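Local coordinates for protein YghZ aldo-keto reductase (PDB 3N6Q) that probably reduces aldehydes or ketones to alcohols, as an aldo-keto reductase built on a TIM barrel, at residues 46-58 with 301-313. Numbering follows the deposited sequence.
Sequences RAILRKAFDLGIT and GASRAEQLEENVQ
K51 reaches across from helix 42-54 to helix 305-312, and its side chain is worth following outward. K51 CB lies 3.9 Å from A305 CB, and CG rests on the carbonyl O of the same residue. CG stands anti to the backbone N (chi1 174°), and bends at chi2 and chi3 then fold the chain round so that K51 CD packs 3.9 Å from E309 CG. CE runs on beside the carboxylate, and K51 NZ closes a salt bridge of 2.7 Å with E309 OE1, met from above the carboxylate plane, 57° out of it. Beneath this salt bridge, L308 points toward helix 42-54: L308 CD1 sits 3.6 Å from both I48 O and A52 N, while L55 CD1 meets L308 CB at 3.7 Å. I48 sends CD1 over the loop leading into helix 305-312, to S303 O. After the Schellman motif at G56, I57 CD1 touches L308 CD2 and V312 CG1. The axes of 46-54 and 305-312 run nearly parallel, 25° apart and 9.1 Å at closest approach, as befits neighbours on the outside of a TIM barrel. Inward, I48 and L308 both rest on L30 of strand 24-31, which pairs in parallel with strand 297-300; helices 72-84 and 281-289 flank the pair.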
loop_
_atom_site.group_PDB
_atom_site.type_symbol
_atom_site.label_atom_id
_atom_site.label_comp_id
_atom_site.label_asym_id
_atom_site.label_seq_id
_atom_site.Cartn_x
_atom_site.Cartn_y
_atom_site.Cartn_z
ATOM N N ARG B 46 18.244 -32.061 5.858
ATOM C CA ARG B 46 16.887 -32.389 6.193
ATOM C C ARG B 46 16.824 -32.885 7.636
ATOM O O ARG B 46 15.884 -32.561 8.362
ATOM C CB ARG B 46 16.364 -33.541 5.272
ATOM C CG ARG B 46 14.959 -33.966 5.674
ATOM C CD ARG B 46 14.496 -35.228 4.882
ATOM N NE ARG B 46 14.919 -35.170 3.489
ATOM C CZ ARG B 46 14.266 -34.520 2.541
ATOM N NH1 ARG B 46 13.154 -33.830 2.835
ATOM N NH2 ARG B 46 14.742 -34.576 1.292
ATOM N N ALA B 47 17.801 -33.685 8.013
ATOM C CA ALA B 47 17.834 -34.291 9.368
ATOM C C ALA B 47 17.979 -33.201 10.442
ATOM O O ALA B 47 17.287 -33.262 11.519
ATOM C CB ALA B 47 18.963 -35.264 9.466
ATOM N N ILE B 48 18.864 -32.234 10.164
ATOM C CA ILE B 48 19.015 -31.041 11.006
ATOM C C ILE B 48 17.720 -30.244 11.191
ATOM O O ILE B 48 17.340 -29.919 12.346
ATOM C CB ILE B 48 20.214 -30.138 10.608
ATOM C CG1 ILE B 48 21.561 -30.922 10.580
ATOM C CG2 ILE B 48 20.228 -28.889 11.556
ATOM C CD1 ILE B 48 22.683 -30.326 9.711
ATOM N N LEU B 49 17.017 -29.857 10.106
ATOM C CA LEU B 49 15.782 -29.078 10.282
ATOM C C LEU B 49 14.729 -29.830 11.037
ATOM O O LEU B 49 13.909 -29.234 11.812
ATOM C CB LEU B 49 15.193 -28.605 8.918
ATOM C CG LEU B 49 16.179 -27.742 8.095
ATOM C CD1 LEU B 49 15.517 -27.290 6.755
ATOM C CD2 LEU B 49 16.548 -26.451 8.866
ATOM N N ARG B 50 14.599 -31.118 10.700
ATOM C CA ARG B 50 13.533 -31.886 11.327
ATOM C C ARG B 50 13.785 -32.033 12.825
ATOM O O ARG B 50 12.871 -31.945 13.613
ATOM C CB ARG B 50 13.451 -33.302 10.734
ATOM C CG ARG B 50 12.860 -33.304 9.312
ATOM C CD ARG B 50 12.737 -34.773 8.852
ATOM N NE ARG B 50 12.022 -34.899 7.573
ATOM C CZ ARG B 50 11.618 -36.067 7.064
ATOM N NH1 ARG B 50 11.883 -37.204 7.717
ATOM N NH2 ARG B 50 10.998 -36.106 5.876
ATOM N N LYS B 51 15.024 -32.298 13.161
ATOM C CA LYS B 51 15.395 -32.403 14.570
ATOM C C LYS B 51 15.182 -31.079 15.288
ATOM O O LYS B 51 14.546 -31.055 16.384
ATOM C CB LYS B 51 16.843 -32.900 14.719
ATOM C CG LYS B 51 17.388 -32.917 16.191
ATOM C CD LYS B 51 16.557 -33.920 17.039
ATOM C CE LYS B 51 16.796 -35.342 16.556
ATOM N NZ LYS B 51 16.221 -36.378 17.479
ATOM N N ALA B 52 15.650 -29.970 14.672
ATOM C CA ALA B 52 15.415 -28.648 15.256
ATOM C C ALA B 52 13.958 -28.442 15.624
ATOM O O ALA B 52 13.619 -28.111 16.777
ATOM C CB ALA B 52 15.894 -27.530 14.296
ATOM N N PHE B 53 13.069 -28.662 14.661
ATOM C CA PHE B 53 11.650 -28.399 14.875
ATOM C C PHE B 53 11.031 -29.379 15.895
ATOM O O PHE B 53 10.193 -28.971 16.701
ATOM C CB PHE B 53 10.901 -28.458 13.547
ATOM C CG PHE B 53 9.482 -27.967 13.614
ATOM C CD1 PHE B 53 9.194 -26.673 14.067
ATOM C CD2 PHE B 53 8.428 -28.808 13.243
ATOM C CE1 PHE B 53 7.864 -26.189 14.122
ATOM C CE2 PHE B 53 7.058 -28.311 13.254
ATOM C CZ PHE B 53 6.788 -27.023 13.690
ATOM N N ASP B 54 11.463 -30.642 15.863
ATOM C CA ASP B 54 10.974 -31.647 16.868
ATOM C C ASP B 54 11.439 -31.260 18.294
ATOM O O ASP B 54 10.831 -31.705 19.296
ATOM C CB ASP B 54 11.533 -32.994 16.525
ATOM C CG ASP B 54 10.773 -33.687 15.390
ATOM O OD1 ASP B 54 9.663 -33.277 15.037
ATOM O OD2 ASP B 54 11.277 -34.708 14.979
ATOM N N LEU B 55 12.520 -30.494 18.389
ATOM C CA LEU B 55 12.973 -29.959 19.719
ATOM C C LEU B 55 12.320 -28.650 20.139
ATOM O O LEU B 55 12.610 -28.139 21.233
ATOM C CB LEU B 55 14.498 -29.818 19.781
ATOM C CG LEU B 55 15.357 -31.064 19.687
ATOM C CD1 LEU B 55 16.771 -30.646 19.369
ATOM C CD2 LEU B 55 15.285 -31.951 21.019
ATOM N N GLY B 56 11.370 -28.143 19.339
ATOM C CA GLY B 56 10.715 -26.869 19.639
ATOM C C GLY B 56 11.449 -25.658 19.077
ATOM O O GLY B 56 11.096 -24.522 19.363
ATOM N N ILE B 57 12.529 -25.875 18.358
ATOM C CA ILE B 57 13.214 -24.718 17.747
ATOM C C ILE B 57 12.386 -24.264 16.540
ATOM O O ILE B 57 12.303 -24.970 15.542
ATOM C CB ILE B 57 14.615 -25.070 17.356
ATOM C CG1 ILE B 57 15.406 -25.478 18.623
ATOM C CG2 ILE B 57 15.279 -23.880 16.624
ATOM C CD1 ILE B 57 16.775 -25.880 18.297
ATOM N N THR B 58 11.788 -23.096 16.657
ATOM C CA THR B 58 10.823 -22.601 15.678
ATOM C C THR B 58 11.453 -21.457 14.858
ATOM O O THR B 58 10.794 -20.935 13.903
ATOM C CB THR B 58 9.612 -22.031 16.355
ATOM O OG1 THR B 58 10.073 -21.097 17.351
ATOM C CG2 THR B 58 8.756 -23.126 17.038
ATOM N N GLY B 301 24.678 -23.049 15.279
ATOM C CA GLY B 301 24.934 -23.426 13.888
ATOM C C GLY B 301 25.279 -24.884 13.724
ATOM O O GLY B 301 26.435 -25.213 13.415
ATOM N N ALA B 302 24.305 -25.755 13.918
ATOM C CA ALA B 302 24.540 -27.205 14.000
ATOM C C ALA B 302 24.900 -27.847 12.697
ATOM O O ALA B 302 24.297 -27.554 11.667
ATOM C CB ALA B 302 23.320 -27.915 14.596
ATOM N N SER B 303 25.863 -28.760 12.736
ATOM C CA SER B 303 26.232 -29.568 11.586
ATOM C C SER B 303 25.656 -30.983 11.613
ATOM O O SER B 303 25.829 -31.743 10.653
ATOM C CB SER B 303 27.757 -29.652 11.478
ATOM O OG SER B 303 28.301 -30.074 12.720
ATOM N N ARG B 304 25.033 -31.373 12.724
ATOM C CA ARG B 304 24.350 -32.682 12.781
ATOM C C ARG B 304 23.270 -32.676 13.823
ATOM O O ARG B 304 23.339 -31.899 14.769
ATOM C CB ARG B 304 25.343 -33.794 13.112
ATOM C CG ARG B 304 26.164 -33.506 14.331
ATOM C CD ARG B 304 27.442 -34.370 14.315
ATOM N NE ARG B 304 27.102 -35.738 14.675
ATOM C CZ ARG B 304 27.387 -36.313 15.843
ATOM N NH1 ARG B 304 28.103 -35.664 16.755
ATOM N NH2 ARG B 304 26.974 -37.553 16.088
ATOM N N ALA B 305 22.313 -33.594 13.708
ATOM C CA ALA B 305 21.150 -33.604 14.616
ATOM C C ALA B 305 21.572 -33.676 16.080
ATOM O O ALA B 305 21.025 -32.973 16.921
ATOM C CB ALA B 305 20.204 -34.748 14.279
ATOM N N GLU B 306 22.594 -34.485 16.372
ATOM C CA GLU B 306 22.998 -34.770 17.755
ATOM C C GLU B 306 23.432 -33.510 18.479
ATOM O O GLU B 306 23.288 -33.407 19.704
ATOM C CB GLU B 306 24.196 -35.742 17.774
ATOM C CG GLU B 306 23.864 -37.180 17.396
ATOM C CD GLU B 306 23.525 -37.377 15.910
ATOM O OE1 GLU B 306 23.910 -36.538 15.045
ATOM O OE2 GLU B 306 22.815 -38.376 15.613
ATOM N N GLN B 307 24.077 -32.604 17.740
ATOM C CA GLN B 307 24.553 -31.381 18.340
ATOM C C GLN B 307 23.397 -30.608 18.932
ATOM O O GLN B 307 23.540 -30.022 20.011
ATOM C CB GLN B 307 25.300 -30.468 17.348
ATOM C CG GLN B 307 25.892 -29.266 18.119
ATOM C CD GLN B 307 26.524 -28.173 17.248
ATOM O OE1 GLN B 307 26.956 -28.437 16.122
ATOM N NE2 GLN B 307 26.655 -26.946 17.814
ATOM N N LEU B 308 22.247 -30.603 18.240
ATOM C CA LEU B 308 21.082 -29.873 18.734
ATOM C C LEU B 308 20.589 -30.509 20.032
ATOM O O LEU B 308 20.319 -29.806 20.995
ATOM C CB LEU B 308 19.944 -29.845 17.713
ATOM C CG LEU B 308 20.298 -29.074 16.429
ATOM C CD1 LEU B 308 19.140 -29.274 15.419
ATOM C CD2 LEU B 308 20.476 -27.572 16.810
ATOM N N GLU B 309 20.487 -31.841 20.048
ATOM C CA GLU B 309 20.054 -32.533 21.262
ATOM C C GLU B 309 20.970 -32.128 22.443
ATOM O O GLU B 309 20.503 -31.839 23.515
ATOM C CB GLU B 309 20.031 -34.053 21.040
ATOM C CG GLU B 309 19.156 -34.459 19.838
ATOM C CD GLU B 309 19.079 -35.994 19.574
ATOM O OE1 GLU B 309 17.948 -36.531 19.610
ATOM O OE2 GLU B 309 20.121 -36.659 19.311
ATOM N N GLU B 310 22.273 -32.053 22.221
ATOM C CA GLU B 310 23.209 -31.771 23.298
ATOM C C GLU B 310 23.067 -30.314 23.718
ATOM O O GLU B 310 23.002 -29.970 24.915
ATOM C CB GLU B 310 24.628 -32.043 22.812
ATOM C CG GLU B 310 25.695 -32.186 23.912
ATOM C CD GLU B 310 26.382 -30.852 24.306
ATOM O OE1 GLU B 310 25.776 -29.757 24.142
ATOM O OE2 GLU B 310 27.538 -30.909 24.796
ATOM N N ASN B 311 22.951 -29.429 22.737
ATOM C CA ASN B 311 22.945 -27.954 23.088
ATOM C C ASN B 311 21.694 -27.489 23.873
ATOM O O ASN B 311 21.758 -26.646 24.793
ATOM C CB ASN B 311 23.097 -27.139 21.805
ATOM C CG ASN B 311 24.526 -27.119 21.265
ATOM O OD1 ASN B 311 24.733 -26.664 20.139
ATOM N ND2 ASN B 311 25.484 -27.698 21.986
ATOM N N VAL B 312 20.546 -28.060 23.556
ATOM C CA VAL B 312 19.299 -27.593 24.153
ATOM C C VAL B 312 19.273 -27.951 25.636
ATOM O O VAL B 312 18.503 -27.362 26.396
ATOM C CB VAL B 312 18.021 -28.161 23.509
ATOM C CG1 VAL B 312 17.800 -27.586 22.050
ATOM C CG2 VAL B 312 18.002 -29.697 23.547
ATOM N N GLN B 313 20.080 -28.929 26.020
ATOM C CA GLN B 313 20.202 -29.306 27.450
ATOM C C GLN B 313 20.898 -28.263 28.297
ATOM O O GLN B 313 20.848 -28.317 29.550
ATOM C CB GLN B 313 20.912 -30.657 27.604
ATOM C CG GLN B 313 20.042 -31.808 27.087
ATOM C CD GLN B 313 20.724 -33.127 27.335
ATOM O OE1 GLN B 313 21.009 -33.476 28.490
ATOM N NE2 GLN B 313 21.124 -33.807 26.260
#